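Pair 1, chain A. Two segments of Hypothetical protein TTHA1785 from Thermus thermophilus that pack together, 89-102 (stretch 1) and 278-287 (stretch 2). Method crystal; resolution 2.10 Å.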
# COMPACT_ATOMS: atom_id res chain seq x y z
N ALA A 89 6.99 -13.22 -6.37
CA ALA A 89 6.55 -14.32 -5.53
C ALA A 89 7.69 -15.34 -5.38
O ALA A 89 8.42 -15.62 -6.34
CB ALA A 89 5.31 -14.98 -6.15
N PHE A 90 7.85 -15.86 -4.16
CA PHE A 90 8.88 -16.84 -3.85
C PHE A 90 8.29 -18.07 -3.17
O PHE A 90 7.48 -17.94 -2.24
CB PHE A 90 9.95 -16.20 -2.96
CG PHE A 90 10.84 -15.22 -3.70
CD1 PHE A 90 10.47 -13.88 -3.83
CD2 PHE A 90 12.02 -15.65 -4.28
CE1 PHE A 90 11.27 -12.98 -4.53
CE2 PHE A 90 12.83 -14.75 -4.99
CZ PHE A 90 12.46 -13.42 -5.12
N ASP A 91 8.67 -19.26 -3.63
CA ASP A 91 8.13 -20.50 -3.07
C ASP A 91 9.05 -21.09 -2.00
O ASP A 91 10.15 -21.55 -2.29
CB ASP A 91 7.93 -21.53 -4.19
CG ASP A 91 7.16 -22.75 -3.71
OD1 ASP A 91 7.17 -23.07 -2.51
OD2 ASP A 91 6.53 -23.42 -4.56
N PRO A 92 8.58 -21.13 -0.74
CA PRO A 92 9.36 -21.67 0.38
C PRO A 92 9.83 -23.10 0.13
O PRO A 92 10.94 -23.47 0.50
CB PRO A 92 8.39 -21.60 1.56
CG PRO A 92 7.39 -20.57 1.15
CD PRO A 92 7.20 -20.85 -0.32
N GLU A 93 8.97 -23.89 -0.51
CA GLU A 93 9.27 -25.29 -0.79
C GLU A 93 10.32 -25.47 -1.86
O GLU A 93 10.83 -26.58 -2.06
CB GLU A 93 8.00 -26.03 -1.22
CG GLU A 93 7.01 -26.17 -0.10
CD GLU A 93 7.68 -26.69 1.15
OE1 GLU A 93 8.01 -25.87 2.04
OE2 GLU A 93 7.89 -27.92 1.23
N GLU A 94 10.64 -24.39 -2.56
CA GLU A 94 11.61 -24.42 -3.64
C GLU A 94 12.88 -23.67 -3.20
O GLU A 94 13.67 -23.25 -4.02
CB GLU A 94 11.00 -23.75 -4.87
CG GLU A 94 11.04 -24.53 -6.16
CD GLU A 94 10.55 -25.96 -6.01
OE1 GLU A 94 9.40 -26.17 -5.59
OE2 GLU A 94 11.34 -26.87 -6.33
N GLY A 95 13.03 -23.48 -1.89
CA GLY A 95 14.18 -22.77 -1.39
C GLY A 95 14.08 -21.26 -1.61
O GLY A 95 15.10 -20.58 -1.74
N GLY A 96 12.86 -20.76 -1.63
CA GLY A 96 12.64 -19.34 -1.84
C GLY A 96 13.22 -18.44 -0.76
O GLY A 96 13.43 -18.86 0.38
N VAL A 97 13.46 -17.19 -1.11
CA VAL A 97 14.03 -16.23 -0.17
C VAL A 97 13.09 -15.08 0.13
O VAL A 97 12.07 -14.90 -0.54
CB VAL A 97 15.34 -15.64 -0.73
CG1 VAL A 97 16.41 -16.72 -0.83
CG2 VAL A 97 15.10 -15.00 -2.11
N VAL A 98 13.42 -14.32 1.17
CA VAL A 98 12.64 -13.14 1.53
C VAL A 98 13.66 -12.00 1.56
O VAL A 98 14.75 -12.14 2.13
CB VAL A 98 11.94 -13.26 2.93
CG1 VAL A 98 12.95 -13.62 4.02
CG2 VAL A 98 11.27 -11.90 3.28
N SER A 99 13.31 -10.88 0.94
CA SER A 99 14.22 -9.74 0.89
C SER A 99 13.63 -8.42 1.36
O SER A 99 12.66 -7.93 0.79
CB SER A 99 14.73 -9.54 -0.53
OG SER A 99 15.46 -8.33 -0.59
N PRO A 100 14.23 -7.82 2.41
CA PRO A 100 13.72 -6.54 2.93
C PRO A 100 13.64 -5.49 1.82
O PRO A 100 12.74 -4.65 1.81
CB PRO A 100 14.76 -6.17 3.99
CG PRO A 100 15.24 -7.50 4.48
CD PRO A 100 15.38 -8.29 3.20
N GLY A 101 14.58 -5.55 0.89
CA GLY A 101 14.57 -4.60 -0.21
C GLY A 101 13.39 -4.83 -1.13
O GLY A 101 13.03 -3.95 -1.91
N GLY A 102 12.79 -6.01 -1.03
CA GLY A 102 11.65 -6.35 -1.86
C GLY A 102 10.35 -5.82 -1.29
O GLY A 102 9.31 -5.88 -1.92
N LYS A 278 24.07 -5.93 -4.12
CA LYS A 278 24.03 -6.08 -2.67
C LYS A 278 22.73 -5.59 -2.04
O LYS A 278 22.34 -6.05 -0.96
CB LYS A 278 25.21 -5.34 -2.02
CG LYS A 278 25.46 -3.95 -2.59
CD LYS A 278 25.71 -2.89 -1.50
CE LYS A 278 24.44 -2.57 -0.72
NZ LYS A 278 24.63 -1.41 0.21
N GLN A 279 22.04 -4.68 -2.72
CA GLN A 279 20.79 -4.14 -2.21
C GLN A 279 19.66 -5.17 -2.33
O GLN A 279 18.55 -4.96 -1.83
CB GLN A 279 20.42 -2.86 -2.97
CG GLN A 279 21.57 -1.86 -3.06
CD GLN A 279 21.10 -0.42 -3.25
OE1 GLN A 279 20.32 -0.13 -4.16
NE2 GLN A 279 21.58 0.48 -2.40
N LEU A 280 19.97 -6.29 -2.97
CA LEU A 280 19.02 -7.39 -3.15
C LEU A 280 19.14 -8.36 -1.97
O LEU A 280 18.57 -9.46 -1.99
CB LEU A 280 19.35 -8.12 -4.45
CG LEU A 280 18.25 -8.39 -5.47
CD1 LEU A 280 17.48 -7.12 -5.79
CD2 LEU A 280 18.90 -8.96 -6.72
N ALA A 281 19.88 -7.94 -0.95
CA ALA A 281 20.11 -8.74 0.25
C ALA A 281 18.89 -9.56 0.66
O ALA A 281 17.85 -8.99 0.97
CB ALA A 281 20.54 -7.83 1.39
N ALA A 282 19.03 -10.88 0.66
CA ALA A 282 17.92 -11.78 1.01
C ALA A 282 18.37 -12.98 1.82
O ALA A 282 19.56 -13.27 1.88
CB ALA A 282 17.23 -12.26 -0.27
N ALA A 283 17.42 -13.69 2.43
CA ALA A 283 17.72 -14.87 3.22
C ALA A 283 16.62 -15.89 2.96
O ALA A 283 15.50 -15.54 2.58
CB ALA A 283 17.75 -14.51 4.73
N PRO A 284 16.94 -17.18 3.13
CA PRO A 284 15.92 -18.20 2.89
C PRO A 284 14.74 -17.95 3.79
O PRO A 284 14.90 -17.65 4.98
CB PRO A 284 16.64 -19.50 3.25
CG PRO A 284 18.07 -19.20 2.91
CD PRO A 284 18.25 -17.80 3.44
N ILE A 285 13.55 -18.04 3.22
CA ILE A 285 12.31 -17.87 3.95
C ILE A 285 12.31 -18.83 5.15
O ILE A 285 11.91 -18.46 6.25
CB ILE A 285 11.10 -18.17 3.03
CG1 ILE A 285 10.90 -17.01 2.04
CG2 ILE A 285 9.84 -18.40 3.84
CD1 ILE A 285 10.12 -17.40 0.82
N LYS A 286 12.81 -20.05 4.95
CA LYS A 286 12.83 -21.03 6.04
C LYS A 286 14.01 -20.99 7.02
O LYS A 286 14.11 -21.84 7.89
CB LYS A 286 12.74 -22.45 5.47
CG LYS A 286 11.38 -22.83 4.93
CD LYS A 286 11.46 -24.25 4.38
CE LYS A 286 10.13 -24.76 3.89
NZ LYS A 286 10.31 -26.14 3.36
N SER A 287 14.90 -20.01 6.87
CA SER A 287 16.05 -19.85 7.74
C SER A 287 15.67 -19.03 8.96
O SER A 287 14.68 -18.29 8.93
CB SER A 287 17.15 -19.07 7.01
OG SER A 287 16.77 -17.70 6.88
O HOH W 1 17.16 -6.29 0.53

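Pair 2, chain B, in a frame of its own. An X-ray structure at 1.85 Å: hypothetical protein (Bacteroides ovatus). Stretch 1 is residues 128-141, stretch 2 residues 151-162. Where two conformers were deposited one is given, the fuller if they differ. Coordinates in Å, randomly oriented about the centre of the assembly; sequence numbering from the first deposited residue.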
# COMPACT_ATOMS: atom_id res chain seq x y z
N ALA B 128 -1.79 36.72 -24.57
CA ALA B 128 -2.93 36.55 -25.48
C ALA B 128 -4.26 36.55 -24.68
O ALA B 128 -5.26 37.05 -25.15
CB ALA B 128 -2.79 35.26 -26.26
N TYR B 129 -4.23 36.01 -23.45
CA TYR B 129 -5.41 35.97 -22.59
C TYR B 129 -5.69 37.38 -22.01
O TYR B 129 -6.82 37.88 -22.11
CB TYR B 129 -5.16 34.96 -21.47
CG TYR B 129 -6.30 34.80 -20.49
CD1 TYR B 129 -6.46 35.69 -19.43
CD2 TYR B 129 -7.21 33.76 -20.61
CE1 TYR B 129 -7.51 35.54 -18.51
CE2 TYR B 129 -8.24 33.58 -19.69
CZ TYR B 129 -8.39 34.49 -18.65
OH TYR B 129 -9.37 34.30 -17.71
N ALA B 130 -4.65 37.99 -21.37
CA ALA B 130 -4.76 39.29 -20.69
C ALA B 130 -5.26 40.39 -21.58
O ALA B 130 -6.10 41.17 -21.13
CB ALA B 130 -3.41 39.68 -20.08
N LYS B 131 -4.78 40.46 -22.86
CA LYS B 131 -5.21 41.53 -23.78
C LYS B 131 -6.70 41.43 -24.12
O LYS B 131 -7.26 42.40 -24.60
CB LYS B 131 -4.37 41.54 -25.08
CG LYS B 131 -4.63 40.35 -26.00
CD LYS B 131 -3.75 40.34 -27.24
CE LYS B 131 -4.04 39.13 -28.10
NZ LYS B 131 -3.03 38.96 -29.17
N GLN B 132 -7.35 40.27 -23.88
CA GLN B 132 -8.77 40.07 -24.19
C GLN B 132 -9.69 40.10 -22.96
O GLN B 132 -10.92 40.03 -23.12
CB GLN B 132 -8.90 38.71 -24.91
CG GLN B 132 -8.04 38.65 -26.18
CD GLN B 132 -8.50 37.59 -27.12
OE1 GLN B 132 -9.54 37.72 -27.75
NE2 GLN B 132 -7.71 36.55 -27.28
N ASP B 133 -9.10 40.18 -21.76
CA ASP B 133 -9.83 40.12 -20.50
C ASP B 133 -10.34 41.51 -20.11
O ASP B 133 -9.78 42.17 -19.23
CB ASP B 133 -8.95 39.50 -19.40
CG ASP B 133 -9.74 39.08 -18.16
OD1 ASP B 133 -11.00 39.17 -18.19
OD2 ASP B 133 -9.10 38.63 -17.17
N LEU B 134 -11.42 41.93 -20.76
CA LEU B 134 -11.99 43.26 -20.53
C LEU B 134 -12.60 43.38 -19.11
O LEU B 134 -13.42 42.56 -18.69
CB LEU B 134 -13.05 43.57 -21.61
CG LEU B 134 -13.81 44.90 -21.44
CD1 LEU B 134 -12.88 46.11 -21.62
CD2 LEU B 134 -14.96 45.00 -22.46
N MSE B 135 -12.18 44.44 -18.40
CA MSE B 135 -12.64 44.76 -17.05
C MSE B 135 -12.99 46.22 -16.95
O MSE B 135 -12.24 47.06 -17.46
CB MSE B 135 -11.56 44.46 -16.00
CG MSE B 135 -11.22 43.01 -15.87
SE MSE B 135 -9.81 42.94 -14.54
CE MSE B 135 -8.56 41.92 -15.56
N THR B 136 -14.11 46.55 -16.30
CA THR B 136 -14.50 47.96 -16.19
C THR B 136 -14.99 48.30 -14.79
O THR B 136 -15.43 47.43 -14.05
CB THR B 136 -15.65 48.25 -17.19
OG1 THR B 136 -16.78 47.42 -16.85
CG2 THR B 136 -15.24 48.06 -18.67
N SER B 137 -14.99 49.59 -14.48
CA SER B 137 -15.54 50.12 -13.23
C SER B 137 -16.86 50.84 -13.49
O SER B 137 -17.14 51.25 -14.63
CB SER B 137 -14.56 51.09 -12.57
OG SER B 137 -14.71 52.41 -13.10
N ASN B 138 -17.61 51.10 -12.43
CA ASN B 138 -18.77 51.98 -12.50
C ASN B 138 -18.27 53.35 -12.01
O ASN B 138 -17.06 53.50 -11.82
CB ASN B 138 -19.95 51.42 -11.71
CG ASN B 138 -20.63 50.31 -12.47
OD1 ASN B 138 -20.85 50.37 -13.69
ND2 ASN B 138 -20.94 49.25 -11.78
N ALA B 139 -19.16 54.35 -11.88
CA ALA B 139 -18.84 55.71 -11.43
C ALA B 139 -18.22 55.67 -10.03
O ALA B 139 -18.81 55.11 -9.10
CB ALA B 139 -20.10 56.57 -11.43
N THR B 140 -17.02 56.22 -9.90
CA THR B 140 -16.24 56.17 -8.66
C THR B 140 -15.95 57.59 -8.18
O THR B 140 -15.60 58.45 -8.97
CB THR B 140 -14.93 55.39 -8.92
OG1 THR B 140 -15.26 54.13 -9.53
CG2 THR B 140 -14.10 55.15 -7.66
N ALA B 141 -16.05 57.80 -6.86
CA ALA B 141 -15.79 59.08 -6.24
C ALA B 141 -14.36 59.17 -5.73
O ALA B 141 -13.77 58.19 -5.28
CB ALA B 141 -16.76 59.30 -5.10
N LEU B 151 -8.14 57.53 -5.64
CA LEU B 151 -9.16 56.91 -6.47
C LEU B 151 -8.98 55.44 -6.35
O LEU B 151 -7.90 54.93 -6.68
CB LEU B 151 -9.05 57.33 -7.94
CG LEU B 151 -9.67 58.63 -8.33
CD1 LEU B 151 -9.30 58.95 -9.77
CD2 LEU B 151 -11.22 58.58 -8.14
N SER B 152 -9.98 54.74 -5.79
CA SER B 152 -9.85 53.30 -5.60
C SER B 152 -10.97 52.62 -6.38
O SER B 152 -12.15 52.75 -6.03
CB SER B 152 -9.87 52.96 -4.10
OG SER B 152 -9.72 51.57 -3.89
N PHE B 153 -10.60 52.01 -7.50
CA PHE B 153 -11.55 51.39 -8.41
C PHE B 153 -11.79 49.93 -8.11
O PHE B 153 -10.86 49.18 -7.79
CB PHE B 153 -11.05 51.50 -9.86
CG PHE B 153 -10.98 52.91 -10.38
CD1 PHE B 153 -12.12 53.57 -10.82
CD2 PHE B 153 -9.77 53.60 -10.39
CE1 PHE B 153 -12.05 54.88 -11.29
CE2 PHE B 153 -9.71 54.92 -10.86
CZ PHE B 153 -10.86 55.55 -11.29
N GLN B 154 -13.04 49.52 -8.29
CA GLN B 154 -13.46 48.11 -8.25
C GLN B 154 -13.74 47.73 -9.72
O GLN B 154 -14.63 48.34 -10.32
CB GLN B 154 -14.73 47.91 -7.38
CG GLN B 154 -14.56 48.25 -5.90
CD GLN B 154 -13.69 47.26 -5.18
OE1 GLN B 154 -13.64 46.08 -5.52
NE2 GLN B 154 -12.90 47.74 -4.26
N LEU B 155 -12.98 46.79 -10.29
CA LEU B 155 -13.19 46.36 -11.69
C LEU B 155 -13.94 45.06 -11.75
O LEU B 155 -13.66 44.16 -10.94
CB LEU B 155 -11.86 46.18 -12.45
CG LEU B 155 -10.89 47.37 -12.53
CD1 LEU B 155 -9.72 47.01 -13.43
CD2 LEU B 155 -11.58 48.65 -13.06
N THR B 156 -14.87 44.93 -12.72
CA THR B 156 -15.60 43.68 -12.92
C THR B 156 -15.30 43.19 -14.36
O THR B 156 -15.17 44.01 -15.26
CB THR B 156 -17.10 43.91 -12.62
OG1 THR B 156 -17.22 44.52 -11.33
CG2 THR B 156 -17.92 42.64 -12.63
N HIS B 157 -15.17 41.88 -14.54
CA HIS B 157 -14.89 41.26 -15.84
C HIS B 157 -16.16 41.29 -16.68
O HIS B 157 -17.25 40.93 -16.18
CB HIS B 157 -14.39 39.82 -15.65
CG HIS B 157 -13.06 39.74 -14.96
ND1 HIS B 157 -11.90 39.50 -15.67
CD2 HIS B 157 -12.74 39.88 -13.65
CE1 HIS B 157 -10.92 39.45 -14.78
NE2 HIS B 157 -11.38 39.68 -13.54
N ARG B 158 -16.04 41.73 -17.94
CA ARG B 158 -17.19 41.85 -18.83
C ARG B 158 -17.46 40.57 -19.63
O ARG B 158 -18.56 40.38 -20.12
CB ARG B 158 -17.01 43.05 -19.77
CG ARG B 158 -16.94 44.39 -19.01
CD ARG B 158 -18.14 44.65 -18.12
NE ARG B 158 -19.32 44.98 -18.92
CZ ARG B 158 -19.78 46.21 -19.11
NH1 ARG B 158 -19.18 47.24 -18.54
NH2 ARG B 158 -20.85 46.42 -19.86
N MSE B 159 -16.45 39.69 -19.76
CA MSE B 159 -16.64 38.45 -20.50
C MSE B 159 -17.08 37.35 -19.54
O MSE B 159 -17.13 37.56 -18.32
CB MSE B 159 -15.31 38.04 -21.21
CG MSE B 159 -14.84 39.07 -22.26
SE MSE B 159 -16.18 39.34 -23.68
CE MSE B 159 -16.80 41.17 -23.21
N SER B 160 -17.37 36.16 -20.09
CA SER B 160 -17.69 34.99 -19.28
C SER B 160 -16.49 34.06 -19.37
O SER B 160 -15.61 34.30 -20.20
CB SER B 160 -18.98 34.33 -19.78
OG SER B 160 -19.41 33.39 -18.80
N LEU B 161 -16.43 33.04 -18.52
CA LEU B 161 -15.26 32.17 -18.52
C LEU B 161 -15.61 30.69 -18.49
O LEU B 161 -16.39 30.25 -17.64
CB LEU B 161 -14.39 32.51 -17.29
CG LEU B 161 -13.06 31.74 -17.14
CD1 LEU B 161 -12.07 32.12 -18.29
CD2 LEU B 161 -12.45 31.99 -15.80
N VAL B 162 -15.00 29.93 -19.41
CA VAL B 162 -15.11 28.48 -19.43
C VAL B 162 -13.89 27.94 -18.67
O VAL B 162 -12.76 28.34 -18.97
CB VAL B 162 -15.19 27.90 -20.88
CG1 VAL B 162 -14.87 26.38 -20.93
CG2 VAL B 162 -16.56 28.15 -21.51
O HOH W 2 -13.53 39.90 -19.08
O HOH W 3 -17.70 47.38 -11.90
O HOH W 4 -15.03 51.66 -8.49
O HOH W 5 -11.93 56.51 -4.64

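What most sharply separates the two contacts? It is the residue that follows the paired strand residues in stretch 2, A:Ile285 in pair 1 and B:Arg158 in pair 2, whose CA atoms superpose within 0.9 Å while their side chains do different chemistry. A:Ile285 makes an apolar contact: its CD1 lies 4.0 Å from A:Phe90 CB, its CG1 4.0 Å from A:Val98 CB, and its CG2 4.2 Å from A:Pro92 CB. B:Arg158 instead reaches along stretch 1 with its guanidinium, and its NH1 donates a hydrogen bond to B:Thr136 OG1 at 2.9 Å. The match extends to the partner, since A:Val98 superposes on B:Thr136: a valine meets the isoleucine, a threonine hydroxyl meets the arginine.

What backbone do they share? Each is a short antiparallel pairing, and 14 central residues superpose with an RMSD of 0.8 Å. A:Val97 faces A:Pro284 as B:Met135 faces B:His157, in non-hydrogen-bonded pairs; A:Val98 with A:Ala283 and B:Thr136 with B:Thr156 are the hydrogen-bonded ones. Three backbone bonds recur. A:Val98 N donates to A:Ala283 O (2.8 Å) and A:Ala283 N to A:Val98 O (3.1 Å), while B:Thr136 N to B:Thr156 O and B:Thr156 N to B:Thr136 O both measure 2.9 Å. The third runs from A:Ile285 N to A:Gly96 O (3.0 Å) and from B:Arg158 N to B:Leu134 O (2.8 Å). All three join main-chain atoms, and the same register is found with different side chains in the two pairs.

How is the non-hydrogen-bonded pair packed? In pair 1 the side chains of A:Val97 and A:Pro284 diverge, and A:Val97 CB rests 3.9 Å from A:Ala282 CB. In pair 2 both side chains lie on the same face, and selenomethionine B:Met135 covers the B:His157 ring: CG is 3.7 Å and SE 4.0 Å from the ring centroid. At the ring edge, B:His157 ND1 donates to B:Asp133 OD1 at 2.7 Å. A:Gly95, which matches B:Asp133, has no side chain to offer such an acceptor.

How does each contact close beyond the pairing? A:Lys286 and B:Met159 superpose, but the lysine extends its chain so that NZ forms a salt bridge with A:Glu93 OE1 at 2.7 Å. Selenomethionine B:Met159 makes an apolar contact, its CE 4.3 Å from B:Leu134 CD2, and its backbone N donates to water 2 (3.0 Å to the water O). That water donates one hydrogen bond to B:Leu134 O and another to B:Asp133 OD1.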